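Local coordinates for protein of unknown function with a Fic domain (Bacteroides thetaiotaomicron VPI-5482, PDB 3CUC), which is of unknown function but carries a Fic domain, the mostly helical fold shared by the Fic/DOC family, at residues L184-Y189 with I202-V207; A158-L163 with I192-D197. All blocks are in the same frame, centred on the assembly; numbering follows the deposited sequence.

Followed from the N terminus, the chain enters the first side of contact 2 on helix 156-173, turns into helix 178-192 and there passes the first side of contact 1. It then runs through residues 192-197, the end of that helix and the loop after it, which complete contact 2, and enters helix 199-213, where residues 202-207 complete contact 1. The two loops therefore cross: contact 1 spans 12 intervening residues and contact 2 spans 28. Their centres lie about 11 Å apart, and Tyr189 joins them, since it also touches Pro194, Phe195 and Leu163. Together they tie three successive helices of the Fic domain to the loop between the last two.

Contact 1 (L184-Y189 with I202-V207); sequences LLHYRY and IARLLV
His186 and Tyr189, one turn apart on helix 178-192, straddle Ala203 of helix 199-213. The helices run antiparallel, at 161° between their directions, and the axes approach to 8.6 Å; small Ala203 lets them come close while its methyl serves both rings. His186 can be followed outward. Its CB meets Val207 CG2 at 3.7 Å. CG lies anti to the backbone N (chi1 177°), and from it the imidazole extends with one face over Ala203, whose CB is 3.6 Å from the ring centroid and 15° off the ring normal. CD2 and NE2 lie nearest Ala203 CB (3.6 Å each), with CG, CE1 and ND1 3.9 to 4.1 Å from it. CD2 also has Val207 CG2 at the ring edge, near its plane. At the tip, NE2 finds its polar partner in the hydroxyl of Tyr229, which also bonds Arg204 NH1; Glu44 forms a salt bridge with the same guanidinium. Tyr189 offers a large flat surface: Leu206 CD1 sits over one face, 4.2 Å from the centroid, while CZ packs obliquely against Ile202 CG2. Leu185 CD2 reaches Leu206 CB at 4.0 Å, the two branched chains crossing at about a right angle. This is a buried antiparallel helix pair in the Fic fold, joined through the HPFEDGNGR sequence, and Arg204 is the last arginine of the extended Fic signature HxFx(D/E)GNGRxxR.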
ATOM      1  N   LEU A 184      10.329  -3.475   0.719  1.00 47.50           N
ATOM      2  CA  LEU A 184      10.593  -4.832   1.193  1.00 48.09           C
ATOM      3  C   LEU A 184       9.443  -5.368   2.038  1.00 48.00           C
ATOM      4  O   LEU A 184       9.122  -6.552   1.952  1.00 48.69           O
ATOM      5  CB  LEU A 184      11.913  -4.887   1.969  1.00 48.16           C
ATOM      6  CG  LEU A 184      12.673  -6.217   2.012  1.00 49.36           C
ATOM      7  CD1 LEU A 184      12.717  -6.912   0.650  1.00 49.03           C
ATOM      8  CD2 LEU A 184      14.085  -5.966   2.516  1.00 48.26           C
ATOM      9  N   LEU A 185       8.817  -4.501   2.837  1.00 47.52           N
ATOM     10  CA  LEU A 185       7.603  -4.871   3.581  1.00 46.87           C
ATOM     11  C   LEU A 185       6.471  -5.289   2.636  1.00 47.48           C
ATOM     12  O   LEU A 185       5.808  -6.304   2.860  1.00 47.42           O
ATOM     13  CB  LEU A 185       7.132  -3.716   4.479  1.00 46.45           C
ATOM     14  CG  LEU A 185       5.855  -3.943   5.306  1.00 45.07           C
ATOM     15  CD1 LEU A 185       5.964  -5.204   6.156  1.00 39.73           C
ATOM     16  CD2 LEU A 185       5.540  -2.738   6.176  1.00 45.44           C
ATOM     17  N   HIS A 186       6.253  -4.492   1.593  1.00 47.81           N
ATOM     18  CA  HIS A 186       5.255  -4.789   0.568  1.00 47.94           C
ATOM     19  C   HIS A 186       5.540  -6.140  -0.071  1.00 47.86           C
ATOM     20  O   HIS A 186       4.656  -6.997  -0.171  1.00 47.11           O
ATOM     21  CB  HIS A 186       5.280  -3.692  -0.502  1.00 48.40           C
ATOM     22  CG  HIS A 186       4.342  -3.921  -1.647  1.00 48.80           C
ATOM     23  ND1 HIS A 186       4.399  -5.038  -2.451  1.00 47.97           N
ATOM     24  CD2 HIS A 186       3.345  -3.151  -2.143  1.00 52.79           C
ATOM     25  CE1 HIS A 186       3.463  -4.956  -3.379  1.00 51.16           C
ATOM     26  NE2 HIS A 186       2.812  -3.819  -3.218  1.00 49.57           N
ATOM     27  N   TYR A 187       6.785  -6.330  -0.491  1.00 48.36           N
ATOM     28  CA  TYR A 187       7.152  -7.527  -1.241  1.00 48.65           C
ATOM     29  C   TYR A 187       6.998  -8.796  -0.421  1.00 48.21           C
ATOM     30  O   TYR A 187       6.345  -9.741  -0.854  1.00 47.40           O
ATOM     31  CB  TYR A 187       8.583  -7.439  -1.764  1.00 49.23           C
ATOM     32  CG  TYR A 187       8.898  -8.597  -2.673  1.00 49.86           C
ATOM     33  CD1 TYR A 187       8.461  -8.600  -3.995  1.00 49.28           C
ATOM     34  CD2 TYR A 187       9.591  -9.707  -2.202  1.00 49.88           C
ATOM     35  CE1 TYR A 187       8.727  -9.666  -4.833  1.00 50.90           C
ATOM     36  CE2 TYR A 187       9.861 -10.781  -3.028  1.00 51.50           C
ATOM     37  CZ  TYR A 187       9.428 -10.760  -4.345  1.00 52.29           C
ATOM     38  OH  TYR A 187       9.705 -11.832  -5.172  1.00 51.28           O
ATOM     39  N   ARG A 188       7.605  -8.813   0.759  1.00 48.74           N
ATOM     40  CA  ARG A 188       7.518  -9.970   1.644  1.00 49.10           C
ATOM     41  C   ARG A 188       6.073 -10.286   2.013  1.00 49.95           C
ATOM     42  O   ARG A 188       5.659 -11.447   1.952  1.00 50.19           O
ATOM     43  CB  ARG A 188       8.362  -9.752   2.896  1.00 49.03           C
ATOM     44  CG  ARG A 188       9.846  -9.745   2.599  1.00 49.11           C
ATOM     45  CD  ARG A 188      10.669  -9.578   3.855  1.00 49.11           C
ATOM     46  NE  ARG A 188      12.063  -9.957   3.636  1.00 51.15           N
ATOM     47  CZ  ARG A 188      12.968 -10.104   4.599  1.00 48.14           C
ATOM     48  NH1 ARG A 188      12.647  -9.917   5.872  1.00 51.43           N
ATOM     49  NH2 ARG A 188      14.207 -10.448   4.286  1.00 48.11           N
ATOM     50  N   TYR A 189       5.304  -9.257   2.371  1.00 50.80           N
ATOM     51  CA  TYR A 189       3.883  -9.434   2.675  1.00 51.10           C
ATOM     52  C   TYR A 189       3.131 -10.047   1.494  1.00 52.63           C
ATOM     53  O   TYR A 189       2.407 -11.037   1.656  1.00 53.16           O
ATOM     54  CB  TYR A 189       3.212  -8.114   3.070  1.00 50.56           C
ATOM     55  CG  TYR A 189       1.714  -8.266   3.247  1.00 48.60           C
ATOM     56  CD1 TYR A 189       1.180  -8.685   4.464  1.00 48.86           C
ATOM     57  CD2 TYR A 189       0.840  -8.029   2.189  1.00 47.31           C
ATOM     58  CE1 TYR A 189      -0.184  -8.849   4.625  1.00 49.53           C
ATOM     59  CE2 TYR A 189      -0.522  -8.190   2.340  1.00 48.48           C
ATOM     60  CZ  TYR A 189      -1.029  -8.601   3.556  1.00 49.83           C
ATOM     61  OH  TYR A 189      -2.385  -8.756   3.699  1.00 49.41           O
ATOM     62  N   ILE A 202      -3.754  -4.318   1.138  1.00 46.64           N
ATOM     63  CA  ILE A 202      -3.011  -4.280   2.393  1.00 46.12           C
ATOM     64  C   ILE A 202      -1.561  -3.923   2.101  1.00 45.87           C
ATOM     65  O   ILE A 202      -1.009  -3.037   2.740  1.00 46.61           O
ATOM     66  CB  ILE A 202      -3.065  -5.616   3.166  1.00 45.93           C
ATOM     67  CG1 ILE A 202      -4.505  -5.943   3.592  1.00 46.23           C
ATOM     68  CG2 ILE A 202      -2.162  -5.556   4.396  1.00 42.31           C
ATOM     69  CD1 ILE A 202      -5.039  -5.051   4.693  1.00 48.01           C
ATOM     70  N   ALA A 203      -0.960  -4.603   1.127  1.00 45.56           N
ATOM     71  CA  ALA A 203       0.416  -4.309   0.723  1.00 45.32           C
ATOM     72  C   ALA A 203       0.598  -2.812   0.486  1.00 45.67           C
ATOM     73  O   ALA A 203       1.491  -2.187   1.059  1.00 46.46           O
ATOM     74  CB  ALA A 203       0.795  -5.090  -0.522  1.00 44.40           C
ATOM     75  N   ARG A 204      -0.275  -2.237  -0.334  1.00 45.21           N
ATOM     76  CA  ARG A 204      -0.143  -0.840  -0.719  1.00 45.05           C
ATOM     77  C   ARG A 204      -0.438   0.095   0.441  1.00 45.43           C
ATOM     78  O   ARG A 204       0.153   1.172   0.543  1.00 46.81           O
ATOM     79  CB  ARG A 204      -1.034  -0.531  -1.918  1.00 45.08           C
ATOM     80  CG  ARG A 204      -0.497  -1.136  -3.213  1.00 45.54           C
ATOM     81  CD  ARG A 204      -1.315  -0.717  -4.422  1.00 46.51           C
ATOM     82  NE  ARG A 204      -2.650  -1.320  -4.388  1.00 50.48           N
ATOM     83  CZ  ARG A 204      -2.945  -2.565  -4.771  1.00 46.22           C
ATOM     84  NH1 ARG A 204      -2.010  -3.382  -5.241  1.00 45.47           N
ATOM     85  NH2 ARG A 204      -4.189  -2.994  -4.683  1.00 42.75           N
ATOM     86  N   LEU A 205      -1.344  -0.322   1.319  1.00 45.20           N
ATOM     87  CA  LEU A 205      -1.599   0.415   2.557  1.00 45.57           C
ATOM     88  C   LEU A 205      -0.371   0.400   3.466  1.00 45.14           C
ATOM     89  O   LEU A 205      -0.050   1.406   4.084  1.00 44.74           O
ATOM     90  CB  LEU A 205      -2.827  -0.151   3.293  1.00 45.48           C
ATOM     91  CG  LEU A 205      -4.190   0.335   2.782  1.00 45.02           C
ATOM     92  CD1 LEU A 205      -5.307  -0.554   3.299  1.00 39.62           C
ATOM     93  CD2 LEU A 205      -4.433   1.786   3.176  1.00 45.06           C
ATOM     94  N   LEU A 206       0.307  -0.741   3.540  1.00 45.41           N
ATOM     95  CA  LEU A 206       1.499  -0.875   4.374  1.00 45.48           C
ATOM     96  C   LEU A 206       2.643  -0.004   3.852  1.00 45.13           C
ATOM     97  O   LEU A 206       3.421   0.526   4.643  1.00 45.84           O
ATOM     98  CB  LEU A 206       1.940  -2.345   4.489  1.00 45.36           C
ATOM     99  CG  LEU A 206       1.029  -3.274   5.300  1.00 45.96           C
ATOM    100  CD1 LEU A 206       1.433  -4.724   5.101  1.00 40.37           C
ATOM    101  CD2 LEU A 206       1.035  -2.909   6.789  1.00 45.47           C
ATOM    102  N   VAL A 207       2.741   0.156   2.534  1.00 43.98           N
ATOM    103  CA  VAL A 207       3.749   1.046   1.963  1.00 43.38           C
ATOM    104  C   VAL A 207       3.517   2.444   2.495  1.00 44.71           C
ATOM    105  O   VAL A 207       4.425   3.075   3.033  1.00 45.39           O
ATOM    106  CB  VAL A 207       3.690   1.104   0.427  1.00 43.47           C
ATOM    107  CG1 VAL A 207       4.482   2.302  -0.092  1.00 36.71           C
ATOM    108  CG2 VAL A 207       4.204  -0.188  -0.178  1.00 40.81           C
TER

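Contact 2 (A158-L163 with I192-D197)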
ATOM      1  N   ALA A 158       3.385 -18.340  11.405  1.00 57.40           N
ATOM      2  CA  ALA A 158       4.817 -18.273  11.702  1.00 57.41           C
ATOM      3  C   ALA A 158       5.520 -17.235  10.817  1.00 57.06           C
ATOM      4  O   ALA A 158       6.313 -16.429  11.303  1.00 57.46           O
ATOM      5  CB  ALA A 158       5.459 -19.644  11.528  1.00 57.08           C
ATOM      6  N   PHE A 159       5.214 -17.266   9.522  1.00 55.96           N
ATOM      7  CA  PHE A 159       5.750 -16.301   8.554  1.00 55.04           C
ATOM      8  C   PHE A 159       5.392 -14.853   8.905  1.00 54.65           C
ATOM      9  O   PHE A 159       6.225 -13.953   8.769  1.00 55.06           O
ATOM     10  CB  PHE A 159       5.227 -16.623   7.146  1.00 54.36           C
ATOM     11  CG  PHE A 159       6.014 -17.684   6.421  1.00 53.93           C
ATOM     12  CD1 PHE A 159       6.676 -18.695   7.111  1.00 50.82           C
ATOM     13  CD2 PHE A 159       6.066 -17.681   5.032  1.00 54.50           C
ATOM     14  CE1 PHE A 159       7.390 -19.664   6.429  1.00 50.10           C
ATOM     15  CE2 PHE A 159       6.775 -18.650   4.345  1.00 54.32           C
ATOM     16  CZ  PHE A 159       7.440 -19.643   5.044  1.00 53.46           C
HETATM   17  N   MSE A 160       4.147 -14.639   9.334  1.00 53.47           N
HETATM   18  CA  MSE A 160       3.663 -13.310   9.700  1.00 51.91           C
HETATM   19  C   MSE A 160       4.315 -12.795  10.975  1.00 51.59           C
HETATM   20  O   MSE A 160       4.714 -11.636  11.035  1.00 53.46           O
HETATM   21  CB  MSE A 160       2.138 -13.305   9.850  1.00 51.07           C
HETATM   22  CG  MSE A 160       1.401 -13.421   8.532  1.00 48.03           C
HETATM   23 SE   MSE A 160       1.774 -11.936   7.382  0.75 35.41          SE
HETATM   24  CE  MSE A 160       0.728 -10.539   8.286  1.00 33.48           C
ATOM     25  N   THR A 161       4.435 -13.642  11.990  1.00 49.82           N
ATOM     26  CA  THR A 161       5.146 -13.241  13.199  1.00 48.85           C
ATOM     27  C   THR A 161       6.585 -12.852  12.867  1.00 48.87           C
ATOM     28  O   THR A 161       7.117 -11.904  13.435  1.00 48.48           O
ATOM     29  CB  THR A 161       5.144 -14.349  14.261  1.00 48.71           C
ATOM     30  OG1 THR A 161       3.795 -14.695  14.578  1.00 50.36           O
ATOM     31  CG2 THR A 161       5.857 -13.889  15.532  1.00 43.83           C
ATOM     32  N   SER A 162       7.204 -13.578  11.938  1.00 48.68           N
ATOM     33  CA  SER A 162       8.561 -13.254  11.494  1.00 48.42           C
ATOM     34  C   SER A 162       8.621 -11.911  10.775  1.00 48.48           C
ATOM     35  O   SER A 162       9.595 -11.168  10.927  1.00 48.62           O
ATOM     36  CB  SER A 162       9.109 -14.354  10.581  1.00 47.83           C
ATOM     37  OG  SER A 162       9.396 -15.511  11.339  1.00 47.08           O
ATOM     38  N   LEU A 163       7.578 -11.613   9.997  1.00 47.87           N
ATOM     39  CA  LEU A 163       7.516 -10.395   9.193  1.00 47.23           C
ATOM     40  C   LEU A 163       7.437  -9.148  10.068  1.00 48.15           C
ATOM     41  O   LEU A 163       8.186  -8.189   9.862  1.00 48.17           O
ATOM     42  CB  LEU A 163       6.310 -10.443   8.258  1.00 47.21           C
ATOM     43  CG  LEU A 163       6.165  -9.305   7.246  1.00 47.63           C
ATOM     44  CD1 LEU A 163       7.227  -9.413   6.162  1.00 42.37           C
ATOM     45  CD2 LEU A 163       4.753  -9.319   6.646  1.00 45.45           C
ATOM     46  N   ILE A 192       3.864 -13.696   1.103  1.00 52.40           N
ATOM     47  CA  ILE A 192       3.152 -14.508   2.097  1.00 51.08           C
ATOM     48  C   ILE A 192       1.664 -14.623   1.715  1.00 52.18           C
ATOM     49  O   ILE A 192       1.083 -15.706   1.772  1.00 52.14           O
ATOM     50  CB  ILE A 192       3.276 -13.916   3.524  1.00 50.57           C
ATOM     51  CG1 ILE A 192       4.735 -13.891   3.992  1.00 48.85           C
ATOM     52  CG2 ILE A 192       2.454 -14.728   4.518  1.00 48.21           C
ATOM     53  CD1 ILE A 192       4.943 -13.087   5.268  1.00 49.40           C
ATOM     54  N   HIS A 193       1.059 -13.496   1.335  1.00 53.20           N
ATOM     55  CA  HIS A 193      -0.338 -13.442   0.862  1.00 53.48           C
ATOM     56  C   HIS A 193      -1.292 -14.090   1.890  1.00 53.62           C
ATOM     57  O   HIS A 193      -2.069 -14.993   1.549  1.00 53.63           O
ATOM     58  CB  HIS A 193      -0.433 -14.101  -0.526  1.00 53.18           C
ATOM     59  CG  HIS A 193      -1.237 -13.324  -1.530  1.00 53.25           C
ATOM     60  ND1 HIS A 193      -2.522 -13.673  -1.889  1.00 56.35           N
ATOM     61  CD2 HIS A 193      -0.923 -12.235  -2.276  1.00 51.88           C
ATOM     62  CE1 HIS A 193      -2.970 -12.823  -2.796  1.00 54.49           C
ATOM     63  NE2 HIS A 193      -2.020 -11.941  -3.048  1.00 52.61           N
ATOM     64  N   PRO A 194      -1.239 -13.607   3.153  1.00 53.82           N
ATOM     65  CA  PRO A 194      -1.797 -14.290   4.325  1.00 53.56           C
ATOM     66  C   PRO A 194      -3.313 -14.435   4.357  1.00 52.88           C
ATOM     67  O   PRO A 194      -3.806 -15.464   4.796  1.00 52.47           O
ATOM     68  CB  PRO A 194      -1.331 -13.413   5.499  1.00 53.72           C
ATOM     69  CG  PRO A 194      -1.139 -12.074   4.916  1.00 53.97           C
ATOM     70  CD  PRO A 194      -0.617 -12.322   3.535  1.00 54.27           C
ATOM     71  N   PHE A 195      -4.040 -13.411   3.925  1.00 53.02           N
ATOM     72  CA  PHE A 195      -5.502 -13.452   3.955  1.00 53.53           C
ATOM     73  C   PHE A 195      -6.052 -14.078   2.675  1.00 55.11           C
ATOM     74  O   PHE A 195      -5.350 -14.173   1.661  1.00 55.25           O
ATOM     75  CB  PHE A 195      -6.088 -12.048   4.151  1.00 52.54           C
ATOM     76  CG  PHE A 195      -5.591 -11.349   5.385  1.00 50.51           C
ATOM     77  CD1 PHE A 195      -6.129 -11.637   6.631  1.00 50.12           C
ATOM     78  CD2 PHE A 195      -4.579 -10.405   5.302  1.00 50.45           C
ATOM     79  CE1 PHE A 195      -5.660 -10.990   7.776  1.00 49.78           C
ATOM     80  CE2 PHE A 195      -4.106  -9.760   6.438  1.00 49.22           C
ATOM     81  CZ  PHE A 195      -4.647 -10.054   7.675  1.00 48.63           C
ATOM     82  N   GLU A 196      -7.310 -14.511   2.736  1.00 56.89           N
ATOM     83  CA  GLU A 196      -7.999 -15.032   1.559  1.00 58.13           C
ATOM     84  C   GLU A 196      -8.222 -13.932   0.515  1.00 58.57           C
ATOM     85  O   GLU A 196      -8.325 -14.223  -0.668  1.00 59.22           O
ATOM     86  CB  GLU A 196      -9.332 -15.690   1.942  1.00 57.99           C
ATOM     87  N   ASP A 197      -8.286 -12.673   0.944  1.00 59.09           N
ATOM     88  CA  ASP A 197      -8.507 -11.568   0.006  1.00 59.47           C
ATOM     89  C   ASP A 197      -8.046 -10.216   0.558  1.00 57.72           C
ATOM     90  O   ASP A 197      -7.864 -10.060   1.762  1.00 58.17           O
ATOM     91  CB  ASP A 197      -9.997 -11.509  -0.361  1.00 60.85           C
ATOM     92  CG  ASP A 197     -10.267 -10.741  -1.654  1.00 66.75           C
ATOM     93  OD1 ASP A 197      -9.311 -10.234  -2.284  1.00 71.95           O
ATOM     94  OD2 ASP A 197     -11.455 -10.642  -2.038  1.00 75.51           O
TER
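The Fic signature begins at His193, and the residues on either side of that histidine meet helix 156-173: Ile192 packs on Phe159, Met160 and Leu163, and Pro194 on Met160. Ile192 ends helix 178-192 and pushes its long branch toward the other helix. CG1 is anti to the carbonyl carbon and chi2 is extended at 169°, which carries CD1 deep into the contact. There CD1 lies 3.8 Å from Phe159 O and 4.0 Å from Phe159 CB, and Leu163 CD2 also lies against it. Further back along the same branch, CG1 meets the edge of the Phe159 ring at CD2, 4.1 Å away, near the ring plane. A branched aliphatic suits this place: both arms of Ile192 bear on Met160 SE (CD1 at 4.0 Å, CG2 at 4.1 Å), while the long one alone goes on to Phe159 and Leu163.

Met160, modelled as selenomethionine, has an unbranched chain that can fold, and its bend at chi2 (-62°) places SE where it meets both Ile192 and Pro194. SE approaches Pro194 CG to 3.8 Å, the two side chains crossing at about a right angle. The closed ring of Pro194 suits the place because its CB and CG offer SE a rigid apolar surface. Between Ile192 and Pro194, His193 has a positive phi of 54°, which breaks the helix, and its CB points away from helix 156-173; its ring stacks with that of Tyr150. The contact packs the end of helix 178-192 and the proline of the HPF sequence on helix 156-173, at the entry to the Fic motif.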